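Local coordinates for protein acetolactate synthase, small subunit (Thermotoga maritima, PDB 2FGC) that forms the small subunit of acetolactate synthase, probably a regulatory partner of the large subunit, built from an ACT domain and a second alpha/beta domain, at residues A[32-37]-A[73-78]; A[114-119]-A[174-179]. All coordinates share one frame; numbering follows the deposited sequence.

Contact 1 (A[32-37]-A[73-78]); sequences VSMLVH and LVIMVK
Val32 and Ile75 exchange both of their main-chain hydrogen bonds. Val32 N reaches Ile75 O at 2.8 Å and is nearly straight at the hydrogen (162°), while Ile75 N returns to Val32 O at 2.9 Å. The next hydrogen-bonded pair, Met34 with Leu73, is less even. Leu73 N gives a good bond to Met34 O at 2.9 Å, but Met34 N to Leu73 O, though 2.8 Å long, bends to 125° at the hydrogen and is weak. Two carbonyls have a second, softer donor: Val74 CA brings its hydrogen to Val32 O at 3.2 Å, and Ser33 CA does the same for Leu73 O at 3.3 Å. Ser33 and Val74, the non-hydrogen-bonded pair between these, point to the face opposite Val32, Met34, Leu73 and Ile75. The main chain of Ser33 bonds to Thr101 on the far side of its strand, and its hydroxyl OG is engaged by Arg72 NH1, just ahead of 73-78. Val32, Met34, Leu73 and Ile75 put their side chains on one face and are buried. Met34, a selenomethionine, leaves the backbone extended and turns only at its last torsion (-62°), which swings CE over to Ile75 CD1 at 3.4 Å, tighter than ordinary van der Waals contact. Farther along, Val36 meets Leu73 at about a right angle, its CG2 3.9 Å from Leu73 CD1. Val100 of strand 97-102 touches Val32 and Met34, and Val62 and Ile57 of strand 56-64 touch Leu73 and Ile75, respectively. Strands 28-37 and 70-79 are the central antiparallel pair of a four-stranded sheet in the order 2-3-1-4, the beta-alpha-beta-beta-alpha-beta fold of an ACT domain.

Contact 2 (A[114-119]-A[174-179]); sequences EMALIK and IARTGI
Glu114 sends its side chain across to Arg176 fully extended, with CG opposite the backbone N (chi1 -180°), and Arg176 bends at its second and third torsions to meet it; Thr177 turns its hydroxyl between its own N and carbonyl carbon (chi1 72°), facing Met115. The segments belong to the second ferredoxin-like unit of the chain, where strand 171-183, beside 110-121, is outermost in the sheet within this chain. Leu117 and Ala175 form its regular hydrogen-bonded pair, Leu117 N to Ala175 O at 2.7 Å and Ala175 N to Leu117 O at 3.0 Å. On the face toward helix 156-165, Ile118 and Ile174 lie side by side, and Ala116 CB rests 3.8 Å from Arg176 CG. Glu114 OE2 approaches the guanidinium edge near its plane, in a salt bridge to Arg176 NH1 that is weak as a hydrogen bond (3.3 Å); the two flat groups are turned 57° apart. Each charge has another partner in the same chain: Arg156 for Glu114 OE1, Glu160 for Arg176 NH1. The other face, with Leu117 and Ala175, packs on Val180 and Met182 of the second subunit. Beyond Arg176 the pairing changes: Thr177 N still bonds to Met115 O at 3.0 Å, but Met115 N goes to Thr177 OG1 at 3.1 Å, while that same OG1 donates to Gly178 O at 2.9 Å, on a lone pair of the carbonyl.

In the fold
The two contacts follow one another along the chain without interleaving, and each joins the first strand of its own four-stranded sheet to a neighbour: the third strand in contact 1, the last in contact 2. Both sheets have the order 2-3-1-4, so the chain consists of two similar alpha/beta units in series. The centres of the two contacts lie about 19 Å apart, yet the units touch at Ile179, at the end of segment 174-179: Val74 CG1 comes within 3.5 Å of Ile179 O, Met76 CE within 3.8 Å of Ile179 CG1, and Ser59 OG accepts a bond from Ile179 N. The second subunit reaches contact 2 but not contact 1, placing strand 171-183 at both the interdomain and the dimer interface.

Contact 1 (A[32-37]-A[73-78])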
# COMPACT_ATOMS: atom_id res chain seq x y z
N VAL A 32 -0.19 11.02 -9.17
CA VAL A 32 0.41 12.16 -8.49
C VAL A 32 0.99 11.77 -7.12
O VAL A 32 0.45 10.98 -6.36
CB VAL A 32 -0.47 13.46 -8.56
CG1 VAL A 32 -1.92 13.15 -8.39
CG2 VAL A 32 -0.04 14.48 -7.59
N SER A 33 2.15 12.29 -6.84
CA SER A 33 2.75 12.01 -5.58
C SER A 33 2.68 13.27 -4.73
O SER A 33 2.72 14.38 -5.26
CB SER A 33 4.18 11.56 -5.81
OG SER A 33 4.65 10.99 -4.62
N MSE A 34 2.59 13.13 -3.42
CA MSE A 34 2.31 14.28 -2.64
C MSE A 34 2.90 14.18 -1.25
O MSE A 34 2.74 13.18 -0.60
CB MSE A 34 0.82 14.33 -2.50
CG MSE A 34 0.29 15.63 -2.27
SE MSE A 34 -1.68 15.43 -2.31
CE MSE A 34 -1.95 14.75 -4.27
N LEU A 35 3.54 15.24 -0.79
CA LEU A 35 4.24 15.21 0.49
C LEU A 35 3.38 15.99 1.44
O LEU A 35 3.03 17.12 1.13
CB LEU A 35 5.60 15.88 0.32
CG LEU A 35 6.86 15.32 0.97
CD1 LEU A 35 6.99 13.83 0.81
CD2 LEU A 35 8.07 16.01 0.33
N VAL A 36 2.97 15.40 2.57
CA VAL A 36 2.07 16.09 3.50
C VAL A 36 2.62 16.05 4.96
O VAL A 36 3.15 15.02 5.40
CB VAL A 36 0.57 15.56 3.41
CG1 VAL A 36 0.11 15.31 1.94
CG2 VAL A 36 0.41 14.27 4.15
N HIS A 37 2.51 17.16 5.71
CA HIS A 37 2.89 17.18 7.12
C HIS A 37 2.05 16.12 7.82
O HIS A 37 0.84 16.07 7.64
CB HIS A 37 2.69 18.60 7.70
CG HIS A 37 3.02 18.72 9.17
ND1 HIS A 37 4.20 18.26 9.72
CD2 HIS A 37 2.32 19.29 10.19
CE1 HIS A 37 4.21 18.51 11.02
NE2 HIS A 37 3.08 19.14 11.33
N LEU A 73 2.05 10.39 -0.31
CA LEU A 73 0.84 9.81 -0.84
C LEU A 73 0.93 9.75 -2.32
O LEU A 73 1.29 10.73 -2.95
CB LEU A 73 -0.32 10.77 -0.62
CG LEU A 73 -1.13 10.59 0.63
CD1 LEU A 73 -0.36 11.23 1.76
CD2 LEU A 73 -2.43 11.29 0.40
N VAL A 74 0.51 8.63 -2.88
CA VAL A 74 0.45 8.47 -4.31
C VAL A 74 -0.98 8.23 -4.59
O VAL A 74 -1.63 7.42 -3.92
CB VAL A 74 1.27 7.27 -4.79
CG1 VAL A 74 1.16 7.12 -6.32
CG2 VAL A 74 2.74 7.51 -4.39
N ILE A 75 -1.48 9.00 -5.55
CA ILE A 75 -2.88 9.02 -5.88
C ILE A 75 -2.96 8.79 -7.37
O ILE A 75 -2.17 9.31 -8.15
CB ILE A 75 -3.55 10.35 -5.44
CG1 ILE A 75 -3.37 10.53 -3.95
CG2 ILE A 75 -5.02 10.31 -5.62
CD1 ILE A 75 -3.69 11.94 -3.49
N MSE A 76 -3.89 7.95 -7.74
CA MSE A 76 -4.22 7.82 -9.12
C MSE A 76 -5.64 8.34 -9.28
O MSE A 76 -6.49 8.07 -8.46
CB MSE A 76 -4.08 6.38 -9.51
CG MSE A 76 -4.15 6.23 -10.98
SE MSE A 76 -4.17 4.35 -11.46
CE MSE A 76 -2.16 3.96 -11.66
N VAL A 77 -5.87 9.13 -10.31
CA VAL A 77 -7.18 9.76 -10.51
C VAL A 77 -7.59 9.65 -11.96
O VAL A 77 -6.78 9.88 -12.85
CB VAL A 77 -7.21 11.25 -10.08
CG1 VAL A 77 -7.28 11.39 -8.57
CG2 VAL A 77 -6.00 12.01 -10.62
N LYS A 78 -8.83 9.26 -12.20
CA LYS A 78 -9.30 9.09 -13.56
C LYS A 78 -9.86 10.42 -14.05
O LYS A 78 -10.80 10.95 -13.44
CB LYS A 78 -10.35 7.97 -13.61
CG LYS A 78 -10.15 6.97 -14.75
CD LYS A 78 -11.41 6.14 -14.90
CE LYS A 78 -11.35 5.21 -16.09
NZ LYS A 78 -12.77 4.95 -16.50

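Contact 2 (A[114-119]-A[174-179])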
# COMPACT_ATOMS: atom_id res chain seq x y z
N GLU A 114 2.56 -2.60 -7.28
CA GLU A 114 1.53 -2.94 -6.33
C GLU A 114 1.98 -4.22 -5.55
O GLU A 114 2.73 -5.03 -6.07
CB GLU A 114 0.21 -3.15 -7.10
CG GLU A 114 -0.98 -3.52 -6.23
CD GLU A 114 -2.32 -3.23 -6.93
OE1 GLU A 114 -2.32 -3.28 -8.20
OE2 GLU A 114 -3.35 -2.93 -6.21
N MSE A 115 1.49 -4.39 -4.34
CA MSE A 115 1.69 -5.64 -3.65
C MSE A 115 0.35 -6.24 -3.18
O MSE A 115 -0.54 -5.51 -2.77
CB MSE A 115 2.61 -5.34 -2.50
CG MSE A 115 3.21 -6.52 -1.85
SE MSE A 115 2.55 -6.67 -0.03
CE MSE A 115 3.35 -5.22 0.89
N ALA A 116 0.19 -7.56 -3.23
CA ALA A 116 -1.03 -8.21 -2.73
C ALA A 116 -0.66 -9.35 -1.82
O ALA A 116 0.34 -10.03 -2.05
CB ALA A 116 -1.82 -8.74 -3.90
N LEU A 117 -1.44 -9.54 -0.75
CA LEU A 117 -1.40 -10.79 0.03
C LEU A 117 -2.58 -11.65 -0.39
O LEU A 117 -3.73 -11.17 -0.35
CB LEU A 117 -1.49 -10.53 1.53
CG LEU A 117 -0.30 -9.81 2.17
CD1 LEU A 117 -0.40 -9.86 3.67
CD2 LEU A 117 1.01 -10.42 1.73
N ILE A 118 -2.33 -12.90 -0.82
CA ILE A 118 -3.44 -13.74 -1.27
C ILE A 118 -3.58 -15.05 -0.49
O ILE A 118 -2.66 -15.88 -0.55
CB ILE A 118 -3.30 -14.02 -2.76
CG1 ILE A 118 -3.17 -12.69 -3.49
CG2 ILE A 118 -4.54 -14.77 -3.26
CD1 ILE A 118 -2.24 -12.68 -4.63
N LYS A 119 -4.70 -15.25 0.22
CA LYS A 119 -4.97 -16.55 0.90
C LYS A 119 -5.71 -17.50 -0.04
O LYS A 119 -6.81 -17.18 -0.50
CB LYS A 119 -5.83 -16.31 2.13
CG LYS A 119 -5.85 -17.39 3.18
CD LYS A 119 -6.88 -17.00 4.30
CE LYS A 119 -6.42 -17.31 5.72
NZ LYS A 119 -6.86 -16.23 6.67
N ILE A 174 -8.02 -11.52 -0.10
CA ILE A 174 -7.06 -10.74 -0.87
C ILE A 174 -6.96 -9.40 -0.20
O ILE A 174 -8.02 -8.75 0.06
CB ILE A 174 -7.46 -10.52 -2.32
CG1 ILE A 174 -7.47 -11.84 -3.07
CG2 ILE A 174 -6.48 -9.54 -3.00
CD1 ILE A 174 -8.04 -11.73 -4.52
N ALA A 175 -5.72 -8.99 0.10
CA ALA A 175 -5.43 -7.65 0.69
C ALA A 175 -4.33 -7.04 -0.13
O ALA A 175 -3.25 -7.60 -0.26
CB ALA A 175 -5.03 -7.75 2.19
N ARG A 176 -4.60 -5.83 -0.60
CA ARG A 176 -3.87 -5.21 -1.69
C ARG A 176 -3.52 -3.79 -1.29
O ARG A 176 -4.28 -3.13 -0.60
CB ARG A 176 -4.79 -5.12 -2.89
CG ARG A 176 -4.70 -6.24 -3.85
CD ARG A 176 -4.73 -5.67 -5.23
NE ARG A 176 -5.71 -6.30 -6.09
CZ ARG A 176 -5.82 -6.05 -7.38
NH1 ARG A 176 -5.01 -5.17 -7.95
NH2 ARG A 176 -6.73 -6.66 -8.10
N THR A 177 -2.37 -3.32 -1.73
CA THR A 177 -1.99 -1.92 -1.55
C THR A 177 -2.50 -1.24 -2.82
O THR A 177 -2.85 -1.90 -3.81
CB THR A 177 -0.46 -1.84 -1.44
OG1 THR A 177 0.13 -2.08 -2.74
CG2 THR A 177 0.06 -2.91 -0.45
N GLY A 178 -2.55 0.07 -2.87
CA GLY A 178 -2.70 0.62 -4.22
C GLY A 178 -1.38 0.65 -5.00
O GLY A 178 -0.42 -0.06 -4.68
N ILE A 179 -1.30 1.51 -5.99
CA ILE A 179 -0.07 1.69 -6.72
C ILE A 179 0.88 2.65 -5.98
O ILE A 179 0.45 3.75 -5.55
CB ILE A 179 -0.41 2.32 -8.07
CG1 ILE A 179 -1.46 1.47 -8.81
CG2 ILE A 179 0.83 2.61 -8.89
CD1 ILE A 179 -0.93 0.14 -9.33